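Heat shock protein, putative (Plasmodium falciparum, PDB 1Y6Z) is the middle domain of an Hsp90-family protein that, as in other Hsp90s, probably acts as an ATP-dependent chaperone binding and folding unfolded proteins. Local coordinates at residues Ile73-Lys78 with Asp84-Ser89; Pro5-Asp10 with Arg98-Ser103; His38-Val41 with Phe47-Ile50. All coordinates share one frame; numbering follows the deposited sequence.

Contact 1: residues Ile73-Lys78 with Asp84-Ser89; sequences IRLYVK and DKFSES
The backbone of Ile73, at the start of strand 73-77, receives the chain leaving strand 80-83: Phe86 N donates to Ile73 O at 3.2 Å, an interaction bent to 148° at the hydrogen. The CA of Asp84 lies near the same oxygen. One residue further on, the Ser87 side chain turns back, and its OG takes a weak hydrogen bond from Ile73 N; that hydroxyl also touches Ile73 CG1 at 3.2 Å, so Ser87 sits close against the base of the isoleucine. The other isoleucine branch goes to the ring. With CG1 beside the backbone N (chi1 -57°), CG2 lies anti to that N and reaches Phe86 CD2 at 3.9 Å. Leu75 CB approaches Phe86 CD1 more loosely, at 4.2 Å, and Leu121, Asn125 and Ile128 of helix 121-141 also pack on Phe86. Arg74 brings its CG to Asp84 CB at 3.8 Å; their charged groups stay near but do not meet, and each has another partner. Arg74 NE bonds to Tyr76 OH at 2.9 Å while the guanidinium makes a cation-pi contact with Phe81, and Asp84 OD1 forms a salt bridge with Arg71. Strands 73-77 and 80-83 make a β-hairpin at one edge of the mixed five-stranded sheet; after it, the 3-10 turn 86-88 folds Phe86 into the sheet-helix core of this Hsp90 middle domain.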
loop_
_atom_site.group_PDB
_atom_site.type_symbol
_atom_site.label_atom_id
_atom_site.label_comp_id
_atom_site.label_asym_id
_atom_site.label_seq_id
_atom_site.Cartn_x
_atom_site.Cartn_y
_atom_site.Cartn_z
ATOM N N ILE B 73 -5.472 -22.947 2.457
ATOM C CA ILE B 73 -6.590 -22.180 2.955
ATOM C C ILE B 73 -7.898 -22.993 3.001
ATOM O O ILE B 73 -8.345 -23.572 1.997
ATOM C CB ILE B 73 -6.747 -20.877 2.177
ATOM C CG1 ILE B 73 -5.424 -20.060 2.269
ATOM C CG2 ILE B 73 -7.891 -20.097 2.695
ATOM C CD1 ILE B 73 -5.563 -18.682 1.666
ATOM N N ARG B 74 -8.466 -23.048 4.186
ATOM C CA ARG B 74 -9.698 -23.814 4.461
ATOM C C ARG B 74 -10.916 -22.891 4.291
ATOM O O ARG B 74 -11.006 -21.846 4.948
ATOM C CB ARG B 74 -9.666 -24.317 5.892
ATOM C CG ARG B 74 -8.545 -25.317 6.175
ATOM C CD ARG B 74 -8.504 -25.540 7.641
ATOM N NE ARG B 74 -9.757 -26.134 8.108
ATOM C CZ ARG B 74 -9.959 -27.454 8.173
ATOM N NH1 ARG B 74 -9.008 -28.297 7.797
ATOM N NH2 ARG B 74 -11.109 -27.937 8.622
ATOM N N LEU B 75 -11.819 -23.275 3.393
ATOM C CA LEU B 75 -13.045 -22.579 3.206
ATOM C C LEU B 75 -14.176 -23.133 4.118
ATOM O O LEU B 75 -14.420 -24.350 4.190
ATOM C CB LEU B 75 -13.498 -22.642 1.757
ATOM C CG LEU B 75 -14.953 -22.146 1.603
ATOM C CD1 LEU B 75 -15.074 -20.630 1.521
ATOM C CD2 LEU B 75 -15.649 -22.805 0.401
ATOM N N TYR B 76 -14.869 -22.210 4.769
ATOM C CA TYR B 76 -16.051 -22.506 5.555
ATOM C C TYR B 76 -17.157 -21.683 4.873
ATOM O O TYR B 76 -16.902 -20.595 4.316
ATOM C CB TYR B 76 -15.857 -22.099 7.026
ATOM C CG TYR B 76 -14.793 -22.887 7.802
ATOM C CD1 TYR B 76 -13.451 -22.564 7.664
ATOM C CD2 TYR B 76 -15.133 -23.975 8.647
ATOM C CE1 TYR B 76 -12.486 -23.226 8.315
ATOM C CE2 TYR B 76 -14.132 -24.683 9.336
ATOM C CZ TYR B 76 -12.800 -24.276 9.157
ATOM O OH TYR B 76 -11.740 -24.885 9.783
ATOM N N VAL B 77 -18.370 -22.223 4.863
ATOM C CA VAL B 77 -19.558 -21.442 4.512
ATOM C C VAL B 77 -20.443 -21.572 5.744
ATOM O O VAL B 77 -20.551 -22.662 6.322
ATOM C CB VAL B 77 -20.256 -21.947 3.206
ATOM C CG1 VAL B 77 -21.453 -21.096 2.849
ATOM C CG2 VAL B 77 -19.286 -21.903 2.034
ATOM N N LYS B 78 -21.018 -20.458 6.181
ATOM C CA LYS B 78 -21.864 -20.415 7.381
ATOM C C LYS B 78 -21.312 -21.280 8.515
ATOM O O LYS B 78 -22.061 -21.969 9.224
ATOM C CB LYS B 78 -23.325 -20.798 7.052
ATOM C CG LYS B 78 -23.946 -20.086 5.839
ATOM C CD LYS B 78 -25.353 -20.626 5.530
ATOM C CE LYS B 78 -26.158 -19.662 4.649
ATOM N NZ LYS B 78 -27.650 -19.880 4.833
ATOM N N ASP B 84 -10.302 -27.727 1.988
ATOM C CA ASP B 84 -9.053 -26.987 2.154
ATOM C C ASP B 84 -8.283 -26.681 0.845
ATOM O O ASP B 84 -7.046 -26.706 0.797
ATOM C CB ASP B 84 -8.177 -27.659 3.217
ATOM C CG ASP B 84 -7.734 -29.078 2.833
ATOM O OD1 ASP B 84 -7.950 -29.548 1.671
ATOM O OD2 ASP B 84 -7.115 -29.715 3.730
ATOM N N LYS B 85 -9.023 -26.378 -0.214
ATOM C CA LYS B 85 -8.431 -26.139 -1.522
ATOM C C LYS B 85 -8.750 -24.755 -2.053
ATOM O O LYS B 85 -8.678 -24.494 -3.265
ATOM C CB LYS B 85 -8.891 -27.220 -2.518
ATOM C CG LYS B 85 -8.541 -28.617 -2.059
ATOM C CD LYS B 85 -9.297 -29.680 -2.823
ATOM C CE LYS B 85 -8.571 -30.989 -2.703
ATOM N NZ LYS B 85 -7.086 -30.746 -2.744
ATOM N N PHE B 86 -9.068 -23.847 -1.143
ATOM C CA PHE B 86 -9.425 -22.505 -1.550
ATOM C C PHE B 86 -8.243 -21.728 -2.190
ATOM O O PHE B 86 -8.450 -20.774 -2.951
ATOM C CB PHE B 86 -9.996 -21.749 -0.365
ATOM C CG PHE B 86 -10.585 -20.468 -0.744
ATOM C CD1 PHE B 86 -11.828 -20.430 -1.370
ATOM C CD2 PHE B 86 -9.869 -19.276 -0.567
ATOM C CE1 PHE B 86 -12.372 -19.217 -1.753
ATOM C CE2 PHE B 86 -10.415 -18.052 -0.967
ATOM C CZ PHE B 86 -11.666 -18.027 -1.546
ATOM N N SER B 87 -7.020 -22.145 -1.851
ATOM C CA SER B 87 -5.795 -21.580 -2.392
ATOM C C SER B 87 -5.578 -21.763 -3.918
ATOM O O SER B 87 -4.759 -21.046 -4.520
ATOM C CB SER B 87 -4.595 -22.168 -1.650
ATOM O OG SER B 87 -4.534 -21.662 -0.330
ATOM N N GLU B 88 -6.291 -22.721 -4.521
ATOM C CA GLU B 88 -6.269 -22.959 -5.985
ATOM C C GLU B 88 -6.769 -21.766 -6.823
ATOM O O GLU B 88 -6.529 -21.690 -8.037
ATOM C CB GLU B 88 -7.159 -24.133 -6.344
ATOM C CG GLU B 88 -6.621 -25.491 -6.062
ATOM C CD GLU B 88 -7.531 -26.566 -6.661
ATOM O OE1 GLU B 88 -7.731 -26.544 -7.906
ATOM O OE2 GLU B 88 -8.048 -27.413 -5.888
ATOM N N SER B 89 -7.493 -20.863 -6.181
ATOM C CA SER B 89 -7.961 -19.681 -6.861
ATOM C C SER B 89 -7.133 -18.403 -6.548
ATOM O O SER B 89 -7.336 -17.351 -7.192
ATOM C CB SER B 89 -9.464 -19.501 -6.584
ATOM O OG SER B 89 -9.702 -19.378 -5.191
#

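Contact 2: residues Pro5-Asp10 with Arg98-Ser103; sequences PIWKQD and RGIVDS
Trp7 presents its indole to strand 98-103 in two ways, by its N-H edge to Asp102 and by one face to Ile100. The NE1-H points at Asp102 OD1, 2.6 Å from NE1 and near the ring plane, with 158° at the hydrogen. The bond uses the anti lone pair of OD1, and the carboxylate stands at 77° to the indole. Asp102 CB stands above the ring at NE1, 3.1 Å from it and on the same face as Ile100, and the side chain reaches down from there to bring OD1 to the edge. Over the face, Ile100 CD1 makes a CH-pi contact, 3.6 Å from the centroid of the five-membered ring, and touches CG and CD2. The isoleucine is folded to do so: CG1 lies between the backbone N and the carbonyl carbon (chi1 78°), and CD1 is carried onto the indole. Pro5 CB covers the opposite face, 3.4 Å above the ring plane, so the indole is sandwiched between Pro5, two residues earlier, and the strand.

Ile100 and Asp102 point to the same face of the central strand of the mixed sheet in this Hsp90 middle domain, and the 3-10 turn 6-8 packs on that face before the chain enters helix 16-27. Val101, on the other face, packs against helix 121-141.

Lys8 bends its chain across Asp102, with CE 3.7 Å from OD1; its NZ stays at 4.3 Å from OD1, beyond a salt bridge, though its charge may still favour the carboxylate. The second oxygen, Asp102 OD2, accepts from the backbone N of Arg79, which helps fix the rotation of the group. Further out, Tyr76 meets the indole with its ring, and Phe22 of helix 16-27 touches Ile100.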
loop_
_atom_site.group_PDB
_atom_site.type_symbol
_atom_site.label_atom_id
_atom_site.label_comp_id
_atom_site.label_asym_id
_atom_site.label_seq_id
_atom_site.Cartn_x
_atom_site.Cartn_y
_atom_site.Cartn_z
ATOM N N PRO B 5 -16.626 -20.376 16.592
ATOM C CA PRO B 5 -15.252 -20.494 16.128
ATOM C C PRO B 5 -14.479 -19.183 16.305
ATOM O O PRO B 5 -15.084 -18.101 16.232
ATOM C CB PRO B 5 -15.423 -20.819 14.650
ATOM C CG PRO B 5 -16.666 -20.121 14.252
ATOM C CD PRO B 5 -17.575 -20.322 15.455
ATOM N N ILE B 6 -13.166 -19.294 16.482
ATOM C CA ILE B 6 -12.283 -18.143 16.744
ATOM C C ILE B 6 -12.533 -16.966 15.775
ATOM O O ILE B 6 -12.619 -15.833 16.225
ATOM C CB ILE B 6 -10.784 -18.546 16.780
ATOM C CG1 ILE B 6 -9.883 -17.355 17.155
ATOM C CG2 ILE B 6 -10.357 -19.097 15.435
ATOM C CD1 ILE B 6 -8.460 -17.754 17.622
ATOM N N TRP B 7 -12.698 -17.256 14.479
ATOM C CA TRP B 7 -12.843 -16.225 13.430
ATOM C C TRP B 7 -14.101 -15.389 13.469
ATOM O O TRP B 7 -14.231 -14.439 12.672
ATOM C CB TRP B 7 -12.691 -16.817 12.031
ATOM C CG TRP B 7 -13.741 -17.864 11.650
ATOM C CD1 TRP B 7 -14.978 -17.644 11.088
ATOM C CD2 TRP B 7 -13.587 -19.283 11.729
ATOM N NE1 TRP B 7 -15.617 -18.836 10.864
ATOM C CE2 TRP B 7 -14.781 -19.862 11.228
ATOM C CE3 TRP B 7 -12.568 -20.125 12.189
ATOM C CZ2 TRP B 7 -14.971 -21.234 11.174
ATOM C CZ3 TRP B 7 -12.755 -21.501 12.131
ATOM C CH2 TRP B 7 -13.945 -22.038 11.629
ATOM N N LYS B 8 -14.998 -15.758 14.391
ATOM C CA LYS B 8 -16.274 -15.097 14.627
ATOM C C LYS B 8 -16.284 -14.321 15.943
ATOM O O LYS B 8 -17.099 -13.410 16.125
ATOM C CB LYS B 8 -17.396 -16.131 14.617
ATOM C CG LYS B 8 -18.406 -15.881 13.517
ATOM C CD LYS B 8 -17.935 -16.362 12.159
ATOM C CE LYS B 8 -18.997 -16.080 11.128
ATOM N NZ LYS B 8 -20.321 -16.545 11.672
ATOM N N GLN B 9 -15.396 -14.717 16.858
ATOM C CA GLN B 9 -15.075 -13.943 18.035
ATOM C C GLN B 9 -14.401 -12.602 17.638
ATOM O O GLN B 9 -13.739 -12.496 16.598
ATOM C CB GLN B 9 -14.159 -14.764 18.952
ATOM C CG GLN B 9 -14.626 -16.222 19.171
ATOM C CD GLN B 9 -13.866 -16.937 20.290
ATOM O OE1 GLN B 9 -13.721 -16.412 21.387
ATOM N NE2 GLN B 9 -13.381 -18.149 20.008
ATOM N N ASP B 10 -14.572 -11.575 18.456
ATOM C CA ASP B 10 -13.915 -10.284 18.169
ATOM C C ASP B 10 -12.441 -10.396 18.535
ATOM O O ASP B 10 -12.105 -10.846 19.612
ATOM C CB ASP B 10 -14.552 -9.172 18.978
ATOM C CG ASP B 10 -14.360 -9.374 20.465
ATOM O OD1 ASP B 10 -14.292 -10.568 20.884
ATOM O OD2 ASP B 10 -14.262 -8.352 21.209
ATOM N N ARG B 98 -1.298 -20.201 5.233
ATOM C CA ARG B 98 -2.272 -21.113 5.805
ATOM C C ARG B 98 -3.327 -20.220 6.454
ATOM O O ARG B 98 -3.005 -19.193 7.056
ATOM C CB ARG B 98 -1.615 -22.050 6.826
ATOM C CG ARG B 98 -0.560 -22.974 6.227
ATOM C CD ARG B 98 -1.259 -23.949 5.335
ATOM N NE ARG B 98 -0.433 -24.953 4.646
ATOM C CZ ARG B 98 -0.000 -24.837 3.394
ATOM N NH1 ARG B 98 -0.193 -23.723 2.719
ATOM N NH2 ARG B 98 0.701 -25.820 2.834
ATOM N N GLY B 99 -4.599 -20.591 6.377
ATOM C CA GLY B 99 -5.616 -19.697 6.903
ATOM C C GLY B 99 -7.032 -20.217 6.679
ATOM O O GLY B 99 -7.232 -21.332 6.175
ATOM N N ILE B 100 -7.994 -19.399 7.086
ATOM C CA ILE B 100 -9.370 -19.764 6.944
ATOM C C ILE B 100 -10.107 -18.618 6.284
ATOM O O ILE B 100 -9.762 -17.448 6.465
ATOM C CB ILE B 100 -10.026 -20.220 8.315
ATOM C CG1 ILE B 100 -10.371 -19.032 9.206
ATOM C CG2 ILE B 100 -9.114 -21.298 9.097
ATOM C CD1 ILE B 100 -11.789 -18.399 8.926
ATOM N N VAL B 101 -11.150 -18.956 5.542
ATOM C CA VAL B 101 -12.139 -17.962 5.118
ATOM C C VAL B 101 -13.522 -18.515 5.501
ATOM O O VAL B 101 -13.827 -19.668 5.176
ATOM C CB VAL B 101 -12.121 -17.763 3.588
ATOM C CG1 VAL B 101 -13.235 -16.733 3.178
ATOM C CG2 VAL B 101 -10.768 -17.311 3.100
ATOM N N ASP B 102 -14.325 -17.729 6.207
ATOM C CA ASP B 102 -15.727 -18.125 6.425
ATOM C C ASP B 102 -16.638 -17.115 5.776
ATOM O O ASP B 102 -16.718 -15.975 6.234
ATOM C CB ASP B 102 -16.042 -18.209 7.899
ATOM C CG ASP B 102 -17.424 -18.826 8.183
ATOM O OD1 ASP B 102 -17.719 -19.038 9.361
ATOM O OD2 ASP B 102 -18.188 -19.120 7.253
ATOM N N SER B 103 -17.312 -17.571 4.723
ATOM C CA SER B 103 -18.222 -16.786 3.899
ATOM C C SER B 103 -19.688 -16.963 4.312
ATOM O O SER B 103 -20.113 -18.049 4.699
ATOM C CB SER B 103 -18.066 -17.214 2.438
ATOM O OG SER B 103 -18.529 -16.200 1.564
#

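Contact 3: residues His38-Val41 with Phe47-Ile50; sequences HFNV and FNSI
Phe39 and Ser49 form a hydrogen-bonded pair in the antiparallel β-hairpin of strands 35-41 and 47-53, at one edge of the mixed five-stranded sheet. Phe39 N donates to Ser49 O at 2.9 Å and Ser49 N returns a 2.7 Å bond to Phe39 O; Val41 and Phe47 repeat the pattern, while His38-Ile50 and Asn40-Asn48 are non-hydrogen-bonded pairs.

The Phe39 side chain can be followed outward. From CB, CG takes the position between the backbone N and the carbonyl carbon (chi1 64°), and the ring swings across toward strand 47-53. CD2 passes Ser49 O and CB. CE2 and CZ then settle on Ser49 CB, CE2 at 3.4 Å, so the methylene lies over a face of the ring as a CH-pi contact. Across the ring from CD2, CE1 meets Phe47 CE1 at 3.5 Å, obliquely, the two ring planes 83° apart. Phe47 is turned the same way (chi1 73°) and in turn carries Val41 CG2 over its own face, CG2 lying 3.5 Å from CZ. These aromatic groups look toward helix 121-141, where Lys131 touches Phe39 and both Ile124 and Arg127 touch Phe47. The Ser49 hydroxyl, buried on this face, is satisfied by Ile100 O of the neighbouring strand.

On the other face the His38 imidazole is fixed at both nitrogens, ND1 by Tyr19 OH and NE2 by Trp7 O. Ile50 CG1 lies over the imidazole face, while the ring's edge is turned to Ser49 O, which sits 3.3 Å from His38 CD2.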
loop_
_atom_site.group_PDB
_atom_site.type_symbol
_atom_site.label_atom_id
_atom_site.label_comp_id
_atom_site.label_asym_id
_atom_site.label_seq_id
_atom_site.Cartn_x
_atom_site.Cartn_y
_atom_site.Cartn_z
ATOM N N HIS B 38 -6.250 -11.166 11.343
ATOM C CA HIS B 38 -7.641 -11.605 11.444
ATOM C C HIS B 38 -8.438 -10.392 10.927
ATOM O O HIS B 38 -8.302 -9.301 11.471
ATOM C CB HIS B 38 -7.946 -11.900 12.896
ATOM C CG HIS B 38 -9.378 -12.288 13.163
ATOM N ND1 HIS B 38 -9.870 -12.434 14.436
ATOM C CD2 HIS B 38 -10.401 -12.589 12.330
ATOM C CE1 HIS B 38 -11.147 -12.783 14.381
ATOM N NE2 HIS B 38 -11.485 -12.902 13.118
ATOM N N PHE B 39 -9.188 -10.592 9.845
ATOM C CA PHE B 39 -10.037 -9.519 9.367
ATOM C C PHE B 39 -11.431 -9.992 9.054
ATOM O O PHE B 39 -11.695 -11.178 8.829
ATOM C CB PHE B 39 -9.361 -8.797 8.191
ATOM C CG PHE B 39 -9.154 -9.625 6.981
ATOM C CD1 PHE B 39 -9.975 -9.451 5.853
ATOM C CD2 PHE B 39 -8.115 -10.564 6.917
ATOM C CE1 PHE B 39 -9.785 -10.179 4.705
ATOM C CE2 PHE B 39 -7.921 -11.322 5.750
ATOM C CZ PHE B 39 -8.747 -11.120 4.631
ATOM N N ASN B 40 -12.339 -9.030 9.021
ATOM C CA ASN B 40 -13.748 -9.316 8.769
ATOM C C ASN B 40 -14.208 -8.289 7.772
ATOM O O ASN B 40 -13.846 -7.105 7.897
ATOM C CB ASN B 40 -14.535 -9.185 10.061
ATOM C CG ASN B 40 -14.077 -10.173 11.138
ATOM O OD1 ASN B 40 -14.053 -11.395 10.930
ATOM N ND2 ASN B 40 -13.706 -9.633 12.307
ATOM N N VAL B 41 -14.914 -8.750 6.751
ATOM C CA VAL B 41 -15.527 -7.843 5.803
ATOM C C VAL B 41 -17.049 -7.911 5.943
ATOM O O VAL B 41 -17.612 -8.994 5.992
ATOM C CB VAL B 41 -15.085 -8.161 4.381
ATOM C CG1 VAL B 41 -15.651 -7.134 3.434
ATOM C CG2 VAL B 41 -13.563 -8.141 4.310
ATOM N N PHE B 47 -17.550 -11.829 4.915
ATOM C CA PHE B 47 -16.683 -12.973 5.249
ATOM C C PHE B 47 -15.710 -12.588 6.380
ATOM O O PHE B 47 -15.479 -11.387 6.645
ATOM C CB PHE B 47 -15.978 -13.547 4.000
ATOM C CG PHE B 47 -14.866 -12.675 3.446
ATOM C CD1 PHE B 47 -13.569 -12.749 3.976
ATOM C CD2 PHE B 47 -15.110 -11.781 2.417
ATOM C CE1 PHE B 47 -12.548 -11.938 3.479
ATOM C CE2 PHE B 47 -14.084 -10.944 1.912
ATOM C CZ PHE B 47 -12.800 -11.048 2.431
ATOM N N ASN B 48 -15.208 -13.616 7.055
ATOM C CA ASN B 48 -14.164 -13.505 8.073
ATOM C C ASN B 48 -12.919 -14.207 7.560
ATOM O O ASN B 48 -13.025 -15.162 6.819
ATOM C CB ASN B 48 -14.597 -14.238 9.329
ATOM C CG ASN B 48 -15.958 -13.834 9.801
ATOM O OD1 ASN B 48 -16.135 -12.755 10.386
ATOM N ND2 ASN B 48 -16.941 -14.723 9.604
ATOM N N SER B 49 -11.726 -13.751 7.942
ATOM C CA SER B 49 -10.553 -14.487 7.520
ATOM C C SER B 49 -9.493 -14.375 8.588
ATOM O O SER B 49 -9.424 -13.382 9.286
ATOM C CB SER B 49 -10.005 -14.032 6.167
ATOM O OG SER B 49 -8.987 -14.904 5.640
ATOM N N ILE B 50 -8.750 -15.451 8.777
ATOM C CA ILE B 50 -7.514 -15.337 9.578
ATOM C C ILE B 50 -6.470 -15.949 8.670
ATOM O O ILE B 50 -6.685 -17.070 8.189
ATOM C CB ILE B 50 -7.536 -16.121 10.929
ATOM C CG1 ILE B 50 -8.788 -15.816 11.755
ATOM C CG2 ILE B 50 -6.206 -15.802 11.709
ATOM C CD1 ILE B 50 -8.903 -16.607 13.066
#

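All three contacts belong to the same mixed sheet. Contact 3 pairs its edge strand 35-41 with 47-53, contact 2 lays the N-terminal chain on the central strand 98-103, and contact 1 ties 73-77, next to that strand, to the loop leaving the other edge. Contacts 2 and 3 are buried and touch, their centres about 6 Å apart; contact 1 is only partly buried and does not touch contact 3. Regular backbone pairing dominates contact 3, an indole held by an aspartate and an isoleucine dominates contact 2, and contact 1 combines a few polar bonds with a phenylalanine. Phe47 and Phe86 both meet helix 121-141, whereas Trp7 packs on the opposite face of the sheet.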